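Local coordinates for protein phytoene synthase (Enterococcus hirae, PDB 5IYS) that probably joins two prenyl diphosphates head to head, as squalene and phytoene synthases do, and binds magnesium ions and a farnesyl thiodiphosphate inhibitor, at residues L71-L75 with D86-R90; M199-A205 with Q259-F264. One frame throughout, in Å; residues are numbered along the deposited sequence.

Contact 1 (L71-L75 with D86-R90); sequences LERQL and DPVWR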
# COMPACT_ATOMS: atom_id res chain seq x y z
N LEU A 71 -2.65 -9.53 17.62
CA LEU A 71 -1.86 -8.45 17.03
C LEU A 71 -2.36 -7.13 17.60
O LEU A 71 -1.56 -6.24 17.91
CB LEU A 71 -1.96 -8.49 15.49
CG LEU A 71 -1.11 -7.49 14.71
CD1 LEU A 71 0.35 -7.66 15.12
CD2 LEU A 71 -1.22 -7.67 13.20
N GLU A 72 -3.66 -7.00 17.81
CA GLU A 72 -4.22 -5.76 18.35
C GLU A 72 -3.79 -5.59 19.80
O GLU A 72 -3.55 -4.47 20.26
CB GLU A 72 -5.76 -5.76 18.30
CG GLU A 72 -6.40 -5.80 16.91
CD GLU A 72 -7.87 -6.25 16.90
OE1 GLU A 72 -8.66 -5.77 17.75
OE2 GLU A 72 -8.27 -7.06 16.03
N ARG A 73 -3.67 -6.70 20.53
CA ARG A 73 -3.27 -6.61 21.92
C ARG A 73 -1.81 -6.20 22.05
O ARG A 73 -1.45 -5.50 22.99
CB ARG A 73 -3.45 -7.97 22.62
CG ARG A 73 -2.81 -8.00 24.01
CD ARG A 73 -3.08 -9.31 24.74
NE ARG A 73 -2.15 -10.38 24.37
CZ ARG A 73 -2.51 -11.54 23.82
NH1 ARG A 73 -3.78 -11.78 23.53
NH2 ARG A 73 -1.60 -12.47 23.57
N GLN A 74 -0.97 -6.71 21.15
CA GLN A 74 0.43 -6.32 21.10
C GLN A 74 0.60 -4.83 20.79
O GLN A 74 1.42 -4.14 21.41
CB GLN A 74 1.14 -7.15 20.05
CG GLN A 74 1.27 -8.58 20.50
CD GLN A 74 1.85 -9.45 19.42
OE1 GLN A 74 1.72 -9.16 18.23
NE2 GLN A 74 2.43 -10.58 19.82
N LEU A 75 -0.25 -4.32 19.91
CA LEU A 75 -0.16 -2.91 19.53
C LEU A 75 -0.61 -2.04 20.71
O LEU A 75 -0.02 -0.99 20.98
CB LEU A 75 -1.08 -2.67 18.32
CG LEU A 75 -1.21 -1.20 17.87
CD1 LEU A 75 0.13 -0.57 17.62
CD2 LEU A 75 -2.14 -1.19 16.61
N ASP A 86 9.19 -9.71 20.39
CA ASP A 86 8.78 -10.28 19.09
C ASP A 86 9.54 -9.47 18.03
O ASP A 86 9.66 -8.26 18.18
CB ASP A 86 7.27 -10.03 18.91
CG ASP A 86 6.80 -10.21 17.47
OD1 ASP A 86 7.26 -9.50 16.54
OD2 ASP A 86 5.87 -11.00 17.26
N PRO A 87 10.13 -10.13 17.02
CA PRO A 87 11.08 -9.45 16.13
C PRO A 87 10.53 -8.18 15.50
O PRO A 87 11.26 -7.20 15.35
CB PRO A 87 11.37 -10.47 15.03
CG PRO A 87 10.49 -11.65 15.29
CD PRO A 87 9.90 -11.54 16.66
N VAL A 88 9.29 -8.25 15.00
CA VAL A 88 8.68 -7.13 14.31
C VAL A 88 8.45 -5.98 15.27
O VAL A 88 8.81 -4.85 14.98
CB VAL A 88 7.35 -7.52 13.62
CG1 VAL A 88 6.65 -6.29 13.01
CG2 VAL A 88 7.61 -8.52 12.51
N TRP A 89 8.02 -6.31 16.48
CA TRP A 89 7.77 -5.28 17.49
C TRP A 89 9.06 -4.70 18.05
O TRP A 89 9.15 -3.48 18.25
CB TRP A 89 6.90 -5.83 18.63
CG TRP A 89 5.46 -5.99 18.21
CD1 TRP A 89 4.79 -7.16 18.04
CD2 TRP A 89 4.55 -4.94 17.84
NE1 TRP A 89 3.50 -6.91 17.64
CE2 TRP A 89 3.33 -5.56 17.48
CE3 TRP A 89 4.66 -3.55 17.75
CZ2 TRP A 89 2.20 -4.81 17.12
CZ3 TRP A 89 3.55 -2.80 17.36
CH2 TRP A 89 2.34 -3.44 17.02
N ARG A 90 10.11 -5.52 18.14
CA ARG A 90 11.42 -5.02 18.59
C ARG A 90 12.05 -4.08 17.55
O ARG A 90 12.55 -2.99 17.88
CB ARG A 90 12.39 -6.17 18.94
CG ARG A 90 12.10 -6.85 20.31
CD ARG A 90 13.15 -7.87 20.65
NE ARG A 90 13.41 -8.79 19.55
CZ ARG A 90 13.03 -10.07 19.53
NH1 ARG A 90 12.41 -10.58 20.58
NH2 ARG A 90 13.30 -10.84 18.48
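Trp89 reaches from the first turn of helix 87-98 to helix 65-80 and meets Gln74, Leu71 and Leu75. The two helices follow one another in the all-helical terpenoid synthase fold and run roughly parallel here. Trp89 has CG anti to its carbonyl carbon (chi1 -74°), which directs the indole toward helix 65-80. The indole N-H is used: Trp89 NE1 donates to Gln74 OE1 at 2.9 Å, with 148° at the hydrogen. NE1 lies well above the Gln74 carbonyl plane, not on a lone pair. The Gln74 chain is extended beyond CG, and its amide stands nearly upright to the indole. CB of Gln74 also lies 3.4 Å from Trp89 NE1. The six-membered ring takes the apolar contacts. Leu75 crosses it at about a right angle, with Leu75 CD1 3.7 Å from Trp89 CH2. Leu71 CD1 comes obliquely to Trp89 CZ2 at 3.9 Å. Phe78 and Phe51 also meet the indole, so the ring is buried while its N-H keeps a partner. Asp86 is the N-cap of the Trp89 helix, and Arg54 pairs with its OD2. The other oxygen, Asp86 OD1, accepts from Trp89 N at 3.3 Å and more weakly from Val88 N at 2.8 Å.

Contact 2 (M199-A205 with Q259-F264); sequences MLKEKQA and QHYSLF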
# COMPACT_ATOMS: atom_id res chain seq x y z
N MET A 199 -20.10 -10.02 -15.35
CA MET A 199 -19.00 -9.59 -16.20
C MET A 199 -17.64 -9.73 -15.48
O MET A 199 -16.59 -9.60 -16.11
CB MET A 199 -19.20 -8.12 -16.59
CG MET A 199 -20.56 -7.80 -17.19
SD MET A 199 -20.62 -6.11 -17.82
CE MET A 199 -22.27 -6.15 -18.57
N LEU A 200 -17.69 -9.96 -14.17
CA LEU A 200 -16.49 -9.91 -13.34
C LEU A 200 -15.73 -11.23 -13.38
O LEU A 200 -14.62 -11.32 -12.87
CB LEU A 200 -16.83 -9.57 -11.88
CG LEU A 200 -17.52 -8.24 -11.58
CD1 LEU A 200 -17.54 -8.00 -10.06
CD2 LEU A 200 -16.84 -7.09 -12.32
N LYS A 201 -16.33 -12.24 -14.01
CA LYS A 201 -15.68 -13.56 -14.06
C LYS A 201 -15.11 -13.89 -15.43
O LYS A 201 -14.51 -14.95 -15.61
CB LYS A 201 -16.63 -14.67 -13.59
CG LYS A 201 -17.96 -14.74 -14.32
CD LYS A 201 -18.86 -15.84 -13.75
CE LYS A 201 -19.56 -15.39 -12.47
NZ LYS A 201 -19.89 -16.52 -11.55
N GLU A 202 -15.22 -12.95 -16.36
CA GLU A 202 -14.71 -13.14 -17.72
C GLU A 202 -13.21 -12.85 -17.85
O GLU A 202 -12.62 -12.19 -16.98
CB GLU A 202 -15.53 -12.30 -18.71
CG GLU A 202 -16.78 -13.03 -19.19
CD GLU A 202 -17.98 -12.13 -19.38
OE1 GLU A 202 -19.10 -12.52 -18.97
OE2 GLU A 202 -17.79 -11.03 -19.95
N LYS A 203 -12.60 -13.34 -18.92
CA LYS A 203 -11.16 -13.14 -19.15
C LYS A 203 -10.78 -11.71 -19.53
O LYS A 203 -9.78 -11.18 -19.05
CB LYS A 203 -10.63 -14.13 -20.19
CG LYS A 203 -10.72 -15.58 -19.72
CD LYS A 203 -9.43 -16.35 -20.01
CE LYS A 203 -8.18 -15.63 -19.46
NZ LYS A 203 -8.10 -15.52 -17.97
N GLN A 204 -11.62 -11.08 -20.35
CA GLN A 204 -11.43 -9.70 -20.77
C GLN A 204 -12.68 -8.88 -20.46
O GLN A 204 -13.80 -9.39 -20.52
CB GLN A 204 -11.07 -9.62 -22.26
CG GLN A 204 -10.03 -10.63 -22.77
CD GLN A 204 -8.62 -10.32 -22.31
OE1 GLN A 204 -7.87 -11.22 -21.93
NE2 GLN A 204 -8.22 -9.04 -22.40
N ALA A 205 -12.48 -7.66 -19.96
CA ALA A 205 -13.60 -6.79 -19.62
C ALA A 205 -14.50 -6.50 -20.83
O ALA A 205 -14.02 -6.07 -21.87
CB ALA A 205 -13.10 -5.49 -19.03
N GLN A 259 -2.83 -5.46 -21.82
CA GLN A 259 -3.41 -6.79 -21.95
C GLN A 259 -4.90 -6.71 -22.25
O GLN A 259 -5.65 -7.67 -22.06
CB GLN A 259 -3.14 -7.62 -20.69
CG GLN A 259 -1.64 -7.93 -20.47
CD GLN A 259 -1.37 -8.69 -19.17
OE1 GLN A 259 -0.22 -9.00 -18.83
NE2 GLN A 259 -2.42 -8.91 -18.40
N HIS A 260 -5.32 -5.53 -22.71
CA HIS A 260 -6.69 -5.29 -23.17
C HIS A 260 -7.74 -5.54 -22.09
O HIS A 260 -8.82 -6.10 -22.37
CB HIS A 260 -6.99 -6.03 -24.49
CG HIS A 260 -5.88 -5.99 -25.49
ND1 HIS A 260 -5.47 -4.82 -26.11
CD2 HIS A 260 -5.06 -6.96 -25.95
CE1 HIS A 260 -4.44 -5.07 -26.89
NE2 HIS A 260 -4.17 -6.36 -26.81
N TYR A 261 -7.45 -5.06 -20.88
CA TYR A 261 -8.37 -5.15 -19.77
C TYR A 261 -8.66 -6.60 -19.39
O TYR A 261 -9.81 -7.00 -19.23
CB TYR A 261 -9.65 -4.39 -20.08
CG TYR A 261 -9.39 -2.95 -20.44
CD1 TYR A 261 -9.08 -2.02 -19.45
CD2 TYR A 261 -9.24 -2.57 -21.77
CE1 TYR A 261 -8.77 -0.70 -19.79
CE2 TYR A 261 -8.97 -1.27 -22.12
CZ TYR A 261 -8.72 -0.33 -21.14
OH TYR A 261 -8.46 0.96 -21.52
N SER A 262 -7.61 -7.41 -19.32
CA SER A 262 -7.69 -8.71 -18.67
C SER A 262 -8.05 -8.56 -17.19
O SER A 262 -7.53 -7.66 -16.50
CB SER A 262 -6.36 -9.44 -18.81
OG SER A 262 -5.31 -8.64 -18.29
N LEU A 263 -8.90 -9.46 -16.70
CA LEU A 263 -9.38 -9.39 -15.32
C LEU A 263 -8.56 -10.30 -14.40
O LEU A 263 -8.58 -10.13 -13.18
CB LEU A 263 -10.86 -9.74 -15.26
CG LEU A 263 -11.77 -8.86 -16.13
CD1 LEU A 263 -13.20 -9.38 -16.18
CD2 LEU A 263 -11.75 -7.39 -15.72
N PHE A 264 -7.81 -11.22 -14.99
CA PHE A 264 -7.00 -12.16 -14.23
C PHE A 264 -5.53 -12.04 -14.59
O PHE A 264 -5.18 -11.51 -15.65
CB PHE A 264 -7.43 -13.61 -14.48
CG PHE A 264 -8.78 -13.94 -13.93
CD1 PHE A 264 -9.92 -13.72 -14.69
CD2 PHE A 264 -8.92 -14.47 -12.65
CE1 PHE A 264 -11.17 -14.03 -14.18
CE2 PHE A 264 -10.17 -14.75 -12.14
CZ PHE A 264 -11.29 -14.50 -12.89
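Residues 203-205 and 261-263 run antiparallel and form a single beta bridge between two loops. Gln204 and Ser262 are a non-hydrogen-bonded pair, with CA atoms 4.4 Å apart. Backbone bonds flank the pair: Leu263 N donates to Lys203 O at 3.0 Å, and Ala205 N to Tyr261 O at 2.8 Å. His260 and Tyr261 both have positive phi. His260 is the C-prime residue of the Schellman motif that ends helix 236-258, and the chain turns there into the bridge.

The Gln204 side chain folds back over this turn. A bend at chi2 (-73°) brings its amide to the carbonyls. Gln204 NE2 donates to Gln259 O at 2.9 Å, in both the amide plane and the carbonyl plane. A weak second bond goes to His260 O. Gln259 NE2 in turn donates to Ser262 OG, which also bonds Asn266. Leu263 points its branched end at the other loop. Leu263 CD1 makes a tight contact with Glu202 O at 3.0 Å, while CD2 packs on Ala205 CB. The Phe264 ring presents its CE1 edge to Lys201 O and Glu202 O, both at 3.7 Å. Lys203 bends so that NZ approaches Phe264 CB. Leu209 and Val210 of helix 207-227 pack against Leu263 and Ala205.

The hydrogen bonds gather at the bridge and the helix end, where the Gln204 amide holds one carbonyl well and a second weakly. Leu200 O and Glu202 O are buried without a hydrogen-bond partner. Glu202 O meets only carbon across the contact, probably an unfavourable place for a carbonyl.

Overall arrangement
Contact 1 comes first along the chain and is complete well before the first segment of contact 2. Their centres are 39 Å apart and their nearest atoms about 27 Å apart. They share no helix. Contact 1 joins neighbouring helices 65-80 and 87-98. Contact 2 joins the loop before helix 207-227 to the loop after helix 236-258. Both lie in the squalene/phytoene synthase part of the sequence. The side chain of Leu71 is about 8 Å from that of the magnesium ligand Asp56. That of Phe264 is about 8 Å from Asp173, a magnesium ligand of this protein with no ion on it here. The contacts thus tie peripheral parts of the helical fold on opposite sides of its centre.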